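Side-chain contacts in ATP-dependent Clp protease adapter protein CLPS1, chloroplastic (PDB 7D34), which serves as an adapter of the chloroplast Clp protease, binding the ClpC chaperones and probably selecting substrates, here holding a phenylalanine in its N-degron pocket: residues Tyr19-Leu24 and Met31-Ala36; Val37-Glu42 and Gly47-Ile52; Gln61-Leu66 and Ser73-Asp78. All coordinates share one frame; numbering follows the deposited sequence.

Contact 1. Residues Tyr19-Leu24 and Met31-Ala36; sequences YVVQVL and MTVDNA. With PHE (phenylalanine), chain D.
Val21 lays its CG1 methyl over the methyl of Ala36, with Val21 CG1 and Ala36 CB 3.6 Å apart. CG1 stands anti to the backbone N (chi1 177°), and from there it also grazes Val33, whose CG2 lies 4.2 Å from Val21 CG1. One turn on, Leu24 flanks the same alanine: its CB is 4.1 Å from Ala36 CB, while its CD1 branch reaches past to the carbonyl, 3.6 Å from Ala36 O. Alanine suits this place because its single methyl lets the two backbones come close, 5.3 Å between Val21 CA and Ala36 CA. Met31 closes the end of the contact: its CG, anti to the backbone N (chi1 175°), lies 3.8 Å from Leu24 O. Thr32 is the N-cap of the second helix; its OG1 accepts a nearly straight bond (167°) from Asn35 N, 2.9 Å away. Val20 serves the N-degron pocket instead, its CG2 methyl lying 3.5 Å from CD1 of the bound phenylalanine. The contact thus joins helix 17-27 to the start of helix 33-46, while Leu24 and Val23 also pack on Leu66 of helix 56-68.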
ATOM      1  N   TYR A  19       9.682 -10.476 -12.344  1.00 26.85           N
ATOM      2  CA  TYR A  19      10.343  -9.271 -12.847  1.00 27.38           C
ATOM      3  C   TYR A  19      10.064  -8.065 -11.957  1.00 24.12           C
ATOM      4  O   TYR A  19      10.978  -7.291 -11.648  1.00 20.42           O
ATOM      5  CB  TYR A  19       9.900  -8.939 -14.280  1.00 22.68           C
ATOM      6  CG  TYR A  19      10.605  -7.726 -14.859  1.00 27.93           C
ATOM      7  CD1 TYR A  19      11.959  -7.771 -15.134  1.00 31.03           C
ATOM      8  CD2 TYR A  19       9.920  -6.532 -15.088  1.00 26.67           C
ATOM      9  CE1 TYR A  19      12.600  -6.671 -15.649  1.00 30.29           C
ATOM     10  CE2 TYR A  19      10.538  -5.448 -15.580  1.00 26.76           C
ATOM     11  CZ  TYR A  19      11.878  -5.504 -15.874  1.00 30.64           C
ATOM     12  OH  TYR A  19      12.457  -4.367 -16.373  1.00 30.39           O
ATOM     13  N   VAL A  20       8.795  -7.864 -11.573  1.00 24.64           N
ATOM     14  CA  VAL A  20       8.442  -6.776 -10.660  1.00 22.57           C
ATOM     15  C   VAL A  20       9.334  -6.823  -9.425  1.00 22.70           C
ATOM     16  O   VAL A  20       9.893  -5.801  -8.997  1.00 27.49           O
ATOM     17  CB  VAL A  20       6.949  -6.843 -10.277  1.00 28.84           C
ATOM     18  CG1 VAL A  20       6.624  -5.784  -9.251  1.00 28.55           C
ATOM     19  CG2 VAL A  20       6.007  -6.686 -11.467  1.00 30.94           C
ATOM     20  N   VAL A  21       9.495  -8.016  -8.840  1.00 24.75           N
ATOM     21  CA  VAL A  21      10.329  -8.159  -7.648  1.00 24.20           C
ATOM     22  C   VAL A  21      11.772  -7.786  -7.941  1.00 25.94           C
ATOM     23  O   VAL A  21      12.428  -7.118  -7.130  1.00 25.71           O
ATOM     24  CB  VAL A  21      10.228  -9.599  -7.119  1.00 21.18           C
ATOM     25  CG1 VAL A  21      11.115  -9.845  -5.929  1.00 25.90           C
ATOM     26  CG2 VAL A  21       8.812  -9.818  -6.679  1.00 21.03           C
ATOM     27  N   GLN A  22      12.312  -8.245  -9.075  1.00 24.26           N
ATOM     28  CA  GLN A  22      13.707  -7.938  -9.395  1.00 22.82           C
ATOM     29  C   GLN A  22      13.937  -6.440  -9.560  1.00 22.54           C
ATOM     30  O   GLN A  22      14.957  -5.908  -9.105  1.00 26.46           O
ATOM     31  CB  GLN A  22      14.151  -8.699 -10.641  1.00 25.10           C
ATOM     32  CG  GLN A  22      14.144 -10.195 -10.447  1.00 29.93           C
ATOM     33  CD  GLN A  22      14.297 -10.987 -11.732  1.00 29.37           C
ATOM     34  OE1 GLN A  22      14.181 -10.453 -12.827  1.00 33.05           O
ATOM     35  NE2 GLN A  22      14.588 -12.275 -11.594  1.00 31.72           N
ATOM     36  N   VAL A  23      13.025  -5.754 -10.250  1.00 23.82           N
ATOM     37  CA  VAL A  23      13.167  -4.308 -10.430  1.00 22.95           C
ATOM     38  C   VAL A  23      13.163  -3.602  -9.076  1.00 24.43           C
ATOM     39  O   VAL A  23      13.988  -2.716  -8.809  1.00 24.32           O
ATOM     40  CB  VAL A  23      12.046  -3.770 -11.332  1.00 20.41           C
ATOM     41  CG1 VAL A  23      12.113  -2.248 -11.406  1.00 25.73           C
ATOM     42  CG2 VAL A  23      12.135  -4.344 -12.730  1.00 25.61           C
ATOM     43  N   LEU A  24      12.213  -3.957  -8.207  1.00 25.05           N
ATOM     44  CA  LEU A  24      12.177  -3.310  -6.901  1.00 20.62           C
ATOM     45  C   LEU A  24      13.513  -3.466  -6.193  1.00 24.60           C
ATOM     46  O   LEU A  24      14.040  -2.514  -5.609  1.00 25.47           O
ATOM     47  CB  LEU A  24      11.069  -3.883  -6.028  1.00 23.36           C
ATOM     48  CG  LEU A  24       9.650  -3.503  -6.470  1.00 24.64           C
ATOM     49  CD1 LEU A  24       8.563  -4.342  -5.805  1.00 28.84           C
ATOM     50  CD2 LEU A  24       9.435  -1.995  -6.252  1.00 24.84           C
ATOM     51  N   MET A  31      16.149  -2.516  -0.130  1.00 31.00           N
ATOM     52  CA  MET A  31      15.016  -3.392  -0.388  1.00 29.42           C
ATOM     53  C   MET A  31      15.404  -4.861  -0.265  1.00 32.54           C
ATOM     54  O   MET A  31      16.377  -5.320  -0.870  1.00 35.25           O
ATOM     55  CB  MET A  31      14.440  -3.091  -1.770  1.00 28.91           C
ATOM     56  CG  MET A  31      13.332  -4.015  -2.226  1.00 27.80           C
ATOM     57  SD  MET A  31      11.773  -3.806  -1.355  1.00 29.03           S
ATOM     58  CE  MET A  31      11.456  -2.151  -1.798  1.00 27.17           C
ATOM     59  N   THR A  32      14.648  -5.589   0.547  1.00 29.47           N
ATOM     60  CA  THR A  32      14.828  -7.020   0.711  1.00 24.77           C
ATOM     61  C   THR A  32      13.911  -7.755  -0.259  1.00 24.10           C
ATOM     62  O   THR A  32      12.906  -7.218  -0.734  1.00 24.13           O
ATOM     63  CB  THR A  32      14.528  -7.447   2.155  1.00 27.24           C
ATOM     64  OG1 THR A  32      13.117  -7.347   2.395  1.00 23.78           O
ATOM     65  CG2 THR A  32      15.311  -6.590   3.191  1.00 25.29           C
ATOM     66  N   VAL A  33      14.265  -9.002  -0.560  1.00 25.88           N
ATOM     67  CA  VAL A  33      13.371  -9.787  -1.395  1.00 24.62           C
ATOM     68  C   VAL A  33      12.043 -10.002  -0.693  1.00 23.40           C
ATOM     69  O   VAL A  33      11.005 -10.119  -1.352  1.00 20.19           O
ATOM     70  CB  VAL A  33      14.046 -11.106  -1.780  1.00 23.15           C
ATOM     71  CG1 VAL A  33      14.143 -11.989  -0.609  1.00 22.78           C
ATOM     72  CG2 VAL A  33      13.289 -11.796  -2.842  1.00 25.22           C
ATOM     73  N   ASP A  34      12.058 -10.094   0.640  1.00 25.45           N
ATOM     74  CA  ASP A  34      10.829 -10.249   1.418  1.00 28.59           C
ATOM     75  C   ASP A  34       9.902  -9.045   1.242  1.00 27.88           C
ATOM     76  O   ASP A  34       8.693  -9.205   1.016  1.00 30.93           O
ATOM     77  CB  ASP A  34      11.199 -10.462   2.893  1.00 27.12           C
ATOM     78  CG  ASP A  34      12.353 -11.446   3.068  1.00 28.81           C
ATOM     79  OD1 ASP A  34      12.076 -12.657   3.191  1.00 29.07           O
ATOM     80  OD2 ASP A  34      13.524 -11.015   3.046  1.00 31.51           O
ATOM     81  N   ASN A  35      10.451  -7.833   1.386  1.00 25.15           N
ATOM     82  CA  ASN A  35       9.670  -6.617   1.192  1.00 26.83           C
ATOM     83  C   ASN A  35       9.198  -6.514  -0.249  1.00 26.10           C
ATOM     84  O   ASN A  35       8.052  -6.132  -0.497  1.00 25.49           O
ATOM     85  CB  ASN A  35      10.496  -5.393   1.593  1.00 29.27           C
ATOM     86  CG  ASN A  35       9.664  -4.151   1.678  1.00 34.25           C
ATOM     87  OD1 ASN A  35       8.448  -4.255   1.821  1.00 34.79           O
ATOM     88  ND2 ASN A  35      10.302  -2.961   1.612  1.00 33.73           N
ATOM     89  N   ALA A  36      10.054  -6.892  -1.213  1.00 23.45           N
ATOM     90  CA  ALA A  36       9.701  -6.748  -2.629  1.00 22.22           C
ATOM     91  C   ALA A  36       8.517  -7.618  -3.019  1.00 19.40           C
ATOM     92  O   ALA A  36       7.646  -7.200  -3.798  1.00 20.83           O
ATOM     93  CB  ALA A  36      10.878  -7.143  -3.526  1.00 21.33           C
TER
HETATM   94  N   PHE D 202      -0.316  -8.114 -12.331  1.00 44.22           N
HETATM   95  CA  PHE D 202       0.944  -8.689 -12.887  1.00 41.16           C
HETATM   96  C   PHE D 202       0.710 -10.108 -13.415  1.00 38.68           C
HETATM   97  O   PHE D 202      -0.182 -10.820 -12.934  1.00 42.17           O
HETATM   98  CB  PHE D 202       2.043  -8.686 -11.815  1.00 35.59           C
HETATM   99  CG  PHE D 202       2.256  -7.339 -11.155  1.00 31.36           C
HETATM  100  CD1 PHE D 202       2.579  -6.219 -11.912  1.00 34.15           C
HETATM  101  CD2 PHE D 202       2.142  -7.195  -9.778  1.00 27.09           C
HETATM  102  CE1 PHE D 202       2.779  -4.975 -11.304  1.00 32.55           C
HETATM  103  CE2 PHE D 202       2.344  -5.960  -9.167  1.00 23.32           C
HETATM  104  CZ  PHE D 202       2.666  -4.849  -9.933  1.00 25.39           C

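Contact 2. Residues Val37-Glu42 and Gly47-Ile52; sequences VNIMQE and GLAVVI. With PHE (phenylalanine), chain D.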
ATOM      1  N   VAL A  37       8.508  -8.859  -2.541  1.00 22.16           N
ATOM      2  CA  VAL A  37       7.405  -9.743  -2.876  1.00 24.84           C
ATOM      3  C   VAL A  37       6.127  -9.213  -2.257  1.00 25.28           C
ATOM      4  O   VAL A  37       5.052  -9.339  -2.848  1.00 21.23           O
ATOM      5  CB  VAL A  37       7.670 -11.193  -2.424  1.00 26.84           C
ATOM      6  CG1 VAL A  37       8.727 -11.849  -3.330  1.00 34.14           C
ATOM      7  CG2 VAL A  37       8.012 -11.275  -0.912  1.00 32.28           C
ATOM      8  N   ASN A  38       6.213  -8.632  -1.041  1.00 28.12           N
ATOM      9  CA  ASN A  38       5.025  -8.052  -0.403  1.00 28.08           C
ATOM     10  C   ASN A  38       4.450  -6.928  -1.244  1.00 26.34           C
ATOM     11  O   ASN A  38       3.236  -6.862  -1.466  1.00 26.82           O
ATOM     12  CB  ASN A  38       5.317  -7.507   1.010  1.00 30.22           C
ATOM     13  CG  ASN A  38       5.311  -8.598   2.074  1.00 29.93           C
ATOM     14  OD1 ASN A  38       5.338  -9.770   1.723  1.00 32.05           O
ATOM     15  ND2 ASN A  38       5.273  -8.226   3.368  1.00 38.68           N
ATOM     16  N   ILE A  39       5.317  -6.016  -1.687  1.00 25.22           N
ATOM     17  CA  ILE A  39       4.892  -4.878  -2.492  1.00 23.86           C
ATOM     18  C   ILE A  39       4.255  -5.369  -3.785  1.00 26.68           C
ATOM     19  O   ILE A  39       3.172  -4.932  -4.170  1.00 21.48           O
ATOM     20  CB  ILE A  39       6.084  -3.930  -2.752  1.00 28.99           C
ATOM     21  CG1 ILE A  39       6.648  -3.401  -1.425  1.00 27.36           C
ATOM     22  CG2 ILE A  39       5.675  -2.714  -3.598  1.00 25.55           C
ATOM     23  CD1 ILE A  39       7.925  -2.551  -1.491  1.00 28.05           C
ATOM     24  N   MET A  40       4.927  -6.259  -4.495  1.00 29.16           N
ATOM     25  CA  MET A  40       4.338  -6.829  -5.695  1.00 25.93           C
ATOM     26  C   MET A  40       2.975  -7.482  -5.420  1.00 24.57           C
ATOM     27  O   MET A  40       1.992  -7.210  -6.130  1.00 23.28           O
ATOM     28  CB  MET A  40       5.340  -7.802  -6.275  1.00 23.80           C
ATOM     29  CG  MET A  40       4.799  -8.491  -7.494  1.00 26.56           C
ATOM     30  SD  MET A  40       3.800  -9.984  -7.287  1.00 29.65           S
ATOM     31  CE  MET A  40       4.929 -11.078  -6.473  1.00 20.03           C
ATOM     32  N   GLN A  41       2.896  -8.307  -4.360  1.00 27.77           N
ATOM     33  CA  GLN A  41       1.640  -8.950  -3.970  1.00 28.13           C
ATOM     34  C   GLN A  41       0.545  -7.906  -3.736  1.00 29.68           C
ATOM     35  O   GLN A  41      -0.564  -8.009  -4.278  1.00 26.04           O
ATOM     36  CB  GLN A  41       1.876  -9.799  -2.715  1.00 27.75           C
ATOM     37  CG  GLN A  41       2.313 -11.251  -3.022  1.00 29.27           C
ATOM     38  CD  GLN A  41       2.918 -11.941  -1.838  1.00 35.28           C
ATOM     39  OE1 GLN A  41       2.911 -11.409  -0.740  1.00 40.18           O
ATOM     40  NE2 GLN A  41       3.470 -13.134  -2.056  1.00 37.09           N
ATOM     41  N   GLU A  42       0.876  -6.841  -3.003  1.00 28.96           N
ATOM     42  CA  GLU A  42      -0.115  -5.842  -2.622  1.00 32.23           C
ATOM     43  C   GLU A  42      -0.610  -5.046  -3.820  1.00 31.93           C
ATOM     44  O   GLU A  42      -1.792  -4.721  -3.903  1.00 28.13           O
ATOM     45  CB  GLU A  42       0.499  -4.894  -1.597  1.00 30.97           C
ATOM     46  CG  GLU A  42       0.513  -5.485  -0.201  1.00 35.14           C
ATOM     47  CD  GLU A  42      -0.873  -6.056   0.217  1.00 43.67           C
ATOM     48  OE1 GLU A  42      -1.778  -5.263   0.572  1.00 45.21           O
ATOM     49  OE2 GLU A  42      -1.042  -7.302   0.214  1.00 44.92           O
ATOM     50  N   GLY A  47      -4.341  -3.169  -6.627  1.00 35.63           N
ATOM     51  CA  GLY A  47      -4.167  -2.205  -7.688  1.00 33.15           C
ATOM     52  C   GLY A  47      -3.010  -1.244  -7.491  1.00 28.82           C
ATOM     53  O   GLY A  47      -2.555  -0.639  -8.468  1.00 28.65           O
ATOM     54  N   LEU A  48      -2.523  -1.079  -6.263  1.00 29.10           N
ATOM     55  CA  LEU A  48      -1.401  -0.183  -5.994  1.00 29.53           C
ATOM     56  C   LEU A  48      -0.793  -0.546  -4.651  1.00 28.44           C
ATOM     57  O   LEU A  48      -1.436  -1.177  -3.811  1.00 26.71           O
ATOM     58  CB  LEU A  48      -1.818   1.293  -5.998  1.00 29.56           C
ATOM     59  CG  LEU A  48      -2.579   1.846  -4.792  1.00 30.73           C
ATOM     60  CD1 LEU A  48      -2.568   3.365  -4.867  1.00 34.56           C
ATOM     61  CD2 LEU A  48      -4.008   1.360  -4.734  1.00 29.93           C
ATOM     62  N   ALA A  49       0.460  -0.143  -4.460  1.00 28.38           N
ATOM     63  CA  ALA A  49       1.135  -0.413  -3.200  1.00 32.74           C
ATOM     64  C   ALA A  49       2.226   0.616  -2.951  1.00 31.83           C
ATOM     65  O   ALA A  49       2.854   1.117  -3.886  1.00 30.80           O
ATOM     66  CB  ALA A  49       1.737  -1.826  -3.168  1.00 29.26           C
ATOM     67  N   VAL A  50       2.446   0.917  -1.674  1.00 26.06           N
ATOM     68  CA  VAL A  50       3.476   1.867  -1.268  1.00 30.81           C
ATOM     69  C   VAL A  50       4.820   1.155  -1.313  1.00 29.63           C
ATOM     70  O   VAL A  50       5.034   0.152  -0.623  1.00 33.02           O
ATOM     71  CB  VAL A  50       3.201   2.441   0.131  1.00 29.78           C
ATOM     72  CG1 VAL A  50       4.411   3.270   0.625  1.00 31.29           C
ATOM     73  CG2 VAL A  50       1.881   3.226   0.090  1.00 29.42           C
ATOM     74  N   VAL A  51       5.739   1.696  -2.107  1.00 28.85           N
ATOM     75  CA  VAL A  51       7.062   1.104  -2.251  1.00 25.24           C
ATOM     76  C   VAL A  51       7.991   1.570  -1.133  1.00 27.27           C
ATOM     77  O   VAL A  51       8.677   0.768  -0.484  1.00 25.53           O
ATOM     78  CB  VAL A  51       7.648   1.464  -3.623  1.00 24.22           C
ATOM     79  CG1 VAL A  51       9.072   0.952  -3.700  1.00 27.93           C
ATOM     80  CG2 VAL A  51       6.796   0.890  -4.698  1.00 25.09           C
ATOM     81  N   ILE A  52       8.027   2.880  -0.900  1.00 25.68           N
ATOM     82  CA  ILE A  52       8.903   3.497   0.088  1.00 28.28           C
ATOM     83  C   ILE A  52       8.372   4.892   0.397  1.00 26.06           C
ATOM     84  O   ILE A  52       7.714   5.522  -0.442  1.00 23.35           O
ATOM     85  CB  ILE A  52      10.360   3.554  -0.418  1.00 30.04           C
ATOM     86  CG1 ILE A  52      11.273   4.271   0.580  1.00 33.72           C
ATOM     87  CG2 ILE A  52      10.405   4.200  -1.791  1.00 26.06           C
ATOM     88  CD1 ILE A  52      12.734   3.824   0.483  1.00 36.77           C
TER
HETATM   89  N   PHE D 202      -0.316  -8.114 -12.331  1.00 44.22           N
HETATM   90  CA  PHE D 202       0.944  -8.689 -12.887  1.00 41.16           C
HETATM   91  C   PHE D 202       0.710 -10.108 -13.415  1.00 38.68           C
HETATM   92  O   PHE D 202      -0.182 -10.820 -12.934  1.00 42.17           O
HETATM   93  CB  PHE D 202       2.043  -8.686 -11.815  1.00 35.59           C
HETATM   94  CG  PHE D 202       2.256  -7.339 -11.155  1.00 31.36           C
HETATM   95  CD1 PHE D 202       2.579  -6.219 -11.912  1.00 34.15           C
HETATM   96  CD2 PHE D 202       2.142  -7.195  -9.778  1.00 27.09           C
HETATM   97  CE1 PHE D 202       2.779  -4.975 -11.304  1.00 32.55           C
HETATM   98  CE2 PHE D 202       2.344  -5.960  -9.167  1.00 23.32           C
HETATM   99  CZ  PHE D 202       2.666  -4.849  -9.933  1.00 25.39           C
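The helix-to-strand connection of the ClpS fold, in which helix 33-46 turns back at Gly47 into an outer strand of this chain's antiparallel sheet, brings Ile39 and Glu42 onto Ala49 and Val51. Helix segment 37-42 and strand 48-52 run nearly antiparallel, at 155°, with their axes 7.1 Å apart at closest. Ile39 does most of the filling with its two branches. CG2 meets Val51 CG2 at 3.9 Å, the side chains crossing at about a right angle, whereas the longer branch, with CG1 anti to the carbonyl carbon (chi1 -60°), carries CD1 to within 3.5 Å of Val51 O. Ala49 is small enough to fit beneath the helix: its CB lies 3.6 Å from Ile39 O and 3.7 Å from Glu42 CB. Glu42 brings the CB end of its side chain to Ala49, while the bent chain leads the carboxylate away, toward the second subunit; Asn38 ND2 of this chain is hydrogen-bonded to Glu42 OE2 of that subunit. Gly47 leaves the helix with positive phi (90°); there a CB would press against the preceding carbonyl O, a clash glycine avoids. On another side of the helix, Met40 sets CG 3.7 Å from CD2 of the bound phenylalanine, lining the N-degron pocket. Strand 48-54 pairs with strand 5-10, whose Leu9 touches both Ile39 and Val51, and helix 17-27 packs on helix 33-46 through Val20 and Val21.

Contact 3. Residues Gln61-Leu66 and Ser73-Asp78; sequences QHCMQL and SSVEPD
Helix segment 61-66 and strand 73-77 run almost antiparallel, at 170°, with axes 7.7 Å apart at closest and Cys63 CA nearest to Ser73 CA. This is helix-on-sheet packing in the alpha+beta ClpS fold: after the last helix, 56-68, the chain turns back, and the final strand, 72-77, an outer strand of this chain's sheet, runs beside that helix. Cys63 carries most of the contact. With SG anti to the backbone N (chi1 172°), the sulfur extends over the strand backbone, 3.3 Å from Ser73 O, and leaves CB to face Val75. A compact residue suits so close an approach, for Cys63 CB and Val75 CG2 are only 3.4 Å apart, tighter than usual for two carbons. Val75 also spreads along the helix to Ala59 and Glu60. Ser73 turns its CB toward the helix, while its hydroxyl is hydrogen-bonded to Ile8 O in the central strand. That bond gives the buried hydroxyl a polar partner. On the helix itself, His62 ND1 donates to Gln65 OE1 across 3.1 Å, the donor tilted 30° from the carbonyl plane. Beyond the contact, Arg6 forms salt bridges with Glu76 and Asp78, fastening the strand's end to strand 5-10. Leu66 closes the other end of the contact, its CD1 methyl resting 3.5 Å from Ser73 OG.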
ATOM      1  N   GLN A  61      13.027  10.313  -8.004  1.00 33.22           N
ATOM      2  CA  GLN A  61      14.086   9.509  -8.609  1.00 31.85           C
ATOM      3  C   GLN A  61      13.660   8.057  -8.733  1.00 30.09           C
ATOM      4  O   GLN A  61      13.676   7.471  -9.821  1.00 27.94           O
ATOM      5  CB  GLN A  61      15.358   9.620  -7.768  1.00 37.79           C
ATOM      6  CG  GLN A  61      16.591   9.109  -8.471  1.00 38.52           C
ATOM      7  CD  GLN A  61      17.820   9.023  -7.562  1.00 42.22           C
ATOM      8  OE1 GLN A  61      17.789   8.419  -6.493  1.00 45.60           O
ATOM      9  NE2 GLN A  61      18.912   9.638  -7.997  1.00 43.22           N
ATOM     10  N   HIS A  62      13.214   7.488  -7.623  1.00 25.17           N
ATOM     11  CA  HIS A  62      12.817   6.096  -7.602  1.00 25.22           C
ATOM     12  C   HIS A  62      11.629   5.841  -8.518  1.00 25.45           C
ATOM     13  O   HIS A  62      11.585   4.815  -9.206  1.00 25.34           O
ATOM     14  CB  HIS A  62      12.471   5.729  -6.168  1.00 28.93           C
ATOM     15  CG  HIS A  62      13.634   5.820  -5.240  1.00 27.37           C
ATOM     16  ND1 HIS A  62      14.934   5.802  -5.690  1.00 28.53           N
ATOM     17  CD2 HIS A  62      13.699   5.921  -3.893  1.00 26.50           C
ATOM     18  CE1 HIS A  62      15.754   5.878  -4.657  1.00 29.45           C
ATOM     19  NE2 HIS A  62      15.029   5.959  -3.555  1.00 31.21           N
ATOM     20  N   CYS A  63      10.665   6.771  -8.563  1.00 28.49           N
ATOM     21  CA  CYS A  63       9.539   6.610  -9.483  1.00 28.58           C
ATOM     22  C   CYS A  63      10.027   6.528 -10.923  1.00 29.15           C
ATOM     23  O   CYS A  63       9.560   5.686 -11.697  1.00 30.02           O
ATOM     24  CB  CYS A  63       8.526   7.755  -9.306  1.00 30.33           C
ATOM     25  SG  CYS A  63       7.151   7.865 -10.536  1.00 33.04           S
ATOM     26  N   MET A  64      11.007   7.362 -11.277  1.00 33.59           N
ATOM     27  CA  MET A  64      11.560   7.372 -12.629  1.00 36.13           C
ATOM     28  C   MET A  64      12.336   6.089 -12.907  1.00 35.82           C
ATOM     29  O   MET A  64      12.244   5.519 -14.000  1.00 37.35           O
ATOM     30  CB  MET A  64      12.400   8.636 -12.815  1.00 38.97           C
ATOM     31  CG  MET A  64      11.561   9.901 -12.626  1.00 44.49           C
ATOM     32  SD  MET A  64      10.603  10.387 -14.066  1.00 49.71           S
ATOM     33  CE  MET A  64       9.253   9.248 -13.951  1.00 50.65           C
ATOM     34  N   GLN A  65      13.108   5.623 -11.927  1.00 30.54           N
ATOM     35  CA  GLN A  65      13.853   4.383 -12.088  1.00 31.93           C
ATOM     36  C   GLN A  65      12.906   3.218 -12.323  1.00 32.32           C
ATOM     37  O   GLN A  65      13.132   2.405 -13.225  1.00 29.37           O
ATOM     38  CB  GLN A  65      14.720   4.161 -10.850  1.00 36.44           C
ATOM     39  CG  GLN A  65      15.992   5.016 -10.842  1.00 38.03           C
ATOM     40  CD  GLN A  65      16.570   5.155  -9.443  1.00 40.10           C
ATOM     41  OE1 GLN A  65      15.924   4.779  -8.452  1.00 36.93           O
ATOM     42  NE2 GLN A  65      17.799   5.684  -9.350  1.00 41.60           N
ATOM     43  N   LEU A  66      11.795   3.174 -11.581  1.00 30.66           N
ATOM     44  CA  LEU A  66      10.766   2.161 -11.807  1.00 27.21           C
ATOM     45  C   LEU A  66      10.201   2.249 -13.226  1.00 24.26           C
ATOM     46  O   LEU A  66      10.159   1.251 -13.963  1.00 28.78           O
ATOM     47  CB  LEU A  66       9.647   2.304 -10.764  1.00 23.21           C
ATOM     48  CG  LEU A  66      10.035   2.074  -9.297  1.00 24.39           C
ATOM     49  CD1 LEU A  66       8.821   2.272  -8.409  1.00 27.77           C
ATOM     50  CD2 LEU A  66      10.667   0.709  -9.105  1.00 31.20           C
ATOM     51  N   SER A  73       4.400   3.778 -11.917  1.00 23.73           N
ATOM     52  CA  SER A  73       4.711   4.385 -10.628  1.00 29.16           C
ATOM     53  C   SER A  73       4.277   5.847 -10.583  1.00 26.05           C
ATOM     54  O   SER A  73       4.287   6.551 -11.596  1.00 27.32           O
ATOM     55  CB  SER A  73       6.226   4.243 -10.350  1.00 27.22           C
ATOM     56  OG  SER A  73       6.603   4.871  -9.139  1.00 30.90           O
ATOM     57  N   SER A  74       3.863   6.281  -9.395  1.00 27.70           N
ATOM     58  CA  SER A  74       3.504   7.669  -9.129  1.00 25.31           C
ATOM     59  C   SER A  74       4.179   8.120  -7.837  1.00 26.47           C
ATOM     60  O   SER A  74       4.606   7.299  -7.021  1.00 24.50           O
ATOM     61  CB  SER A  74       1.975   7.837  -9.050  1.00 25.56           C
ATOM     62  OG  SER A  74       1.432   6.905  -8.132  1.00 29.61           O
ATOM     63  N   VAL A  75       4.273   9.436  -7.663  1.00 26.41           N
ATOM     64  CA  VAL A  75       4.724  10.028  -6.411  1.00 27.11           C
ATOM     65  C   VAL A  75       3.592  10.866  -5.833  1.00 28.81           C
ATOM     66  O   VAL A  75       2.894  11.563  -6.578  1.00 32.59           O
ATOM     67  CB  VAL A  75       5.982  10.894  -6.615  1.00 29.28           C
ATOM     68  CG1 VAL A  75       6.344  11.540  -5.290  1.00 29.54           C
ATOM     69  CG2 VAL A  75       7.147  10.074  -7.218  1.00 27.78           C
ATOM     70  N   GLU A  76       3.445  10.849  -4.508  1.00 31.62           N
ATOM     71  CA  GLU A  76       2.444  11.688  -3.865  1.00 31.80           C
ATOM     72  C   GLU A  76       2.894  12.061  -2.462  1.00 30.41           C
ATOM     73  O   GLU A  76       3.728  11.367  -1.868  1.00 31.86           O
ATOM     74  CB  GLU A  76       1.094  10.977  -3.787  1.00 31.95           C
ATOM     75  CG  GLU A  76       1.151   9.669  -2.986  1.00 38.36           C
ATOM     76  CD  GLU A  76      -0.202   8.970  -2.975  1.00 40.13           C
ATOM     77  OE1 GLU A  76      -0.675   8.612  -4.079  1.00 40.42           O
ATOM     78  OE2 GLU A  76      -0.822   8.809  -1.887  1.00 41.02           O
ATOM     79  N   PRO A  77       2.353  13.149  -1.901  1.00 30.55           N
ATOM     80  CA  PRO A  77       2.695  13.526  -0.524  1.00 32.75           C
ATOM     81  C   PRO A  77       2.115  12.536   0.470  1.00 37.02           C
ATOM     82  O   PRO A  77       1.045  11.966   0.257  1.00 33.50           O
ATOM     83  CB  PRO A  77       2.068  14.918  -0.360  1.00 34.75           C
ATOM     84  CG  PRO A  77       1.608  15.335  -1.749  1.00 32.71           C
ATOM     85  CD  PRO A  77       1.384  14.082  -2.507  1.00 33.02           C
ATOM     86  N   ASP A  78       2.847  12.319   1.562  1.00 37.06           N
ATOM     87  CA  ASP A  78       2.424  11.379   2.600  1.00 43.96           C
ATOM     88  C   ASP A  78       1.480  12.082   3.580  1.00 53.48           C
ATOM     89  O   ASP A  78       1.841  12.467   4.695  1.00 56.68           O
ATOM     90  CB  ASP A  78       3.624  10.774   3.315  1.00 45.37           C
ATOM     91  CG  ASP A  78       3.232   9.629   4.234  1.00 46.04           C
ATOM     92  OD1 ASP A  78       2.150   9.036   4.031  1.00 46.69           O
ATOM     93  OD2 ASP A  78       3.997   9.322   5.163  1.00 47.82           O
TER

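The three contacts follow one another along the chain. Contacts 1 and 2, with centres about 9 Å apart, share helix 33-46: contact 1 holds the two pocket helices together and contact 2 sets helix 33-46 on the sheet, which probably helps to keep Val20 and Met40, packed on each other, beside the bound phenylalanine. Contact 3 has its centre about 16 Å from that of contact 1 and 13 Å from that of contact 2, on the opposite side of the chain's centre from both. Contacts 2 and 3 reach the two outermost strands of this chain's sheet, with strand 5-10 between them. Leu66 of contact 3 meets Val23 and Leu24. Contacts 2 and 3 also touch the second subunit.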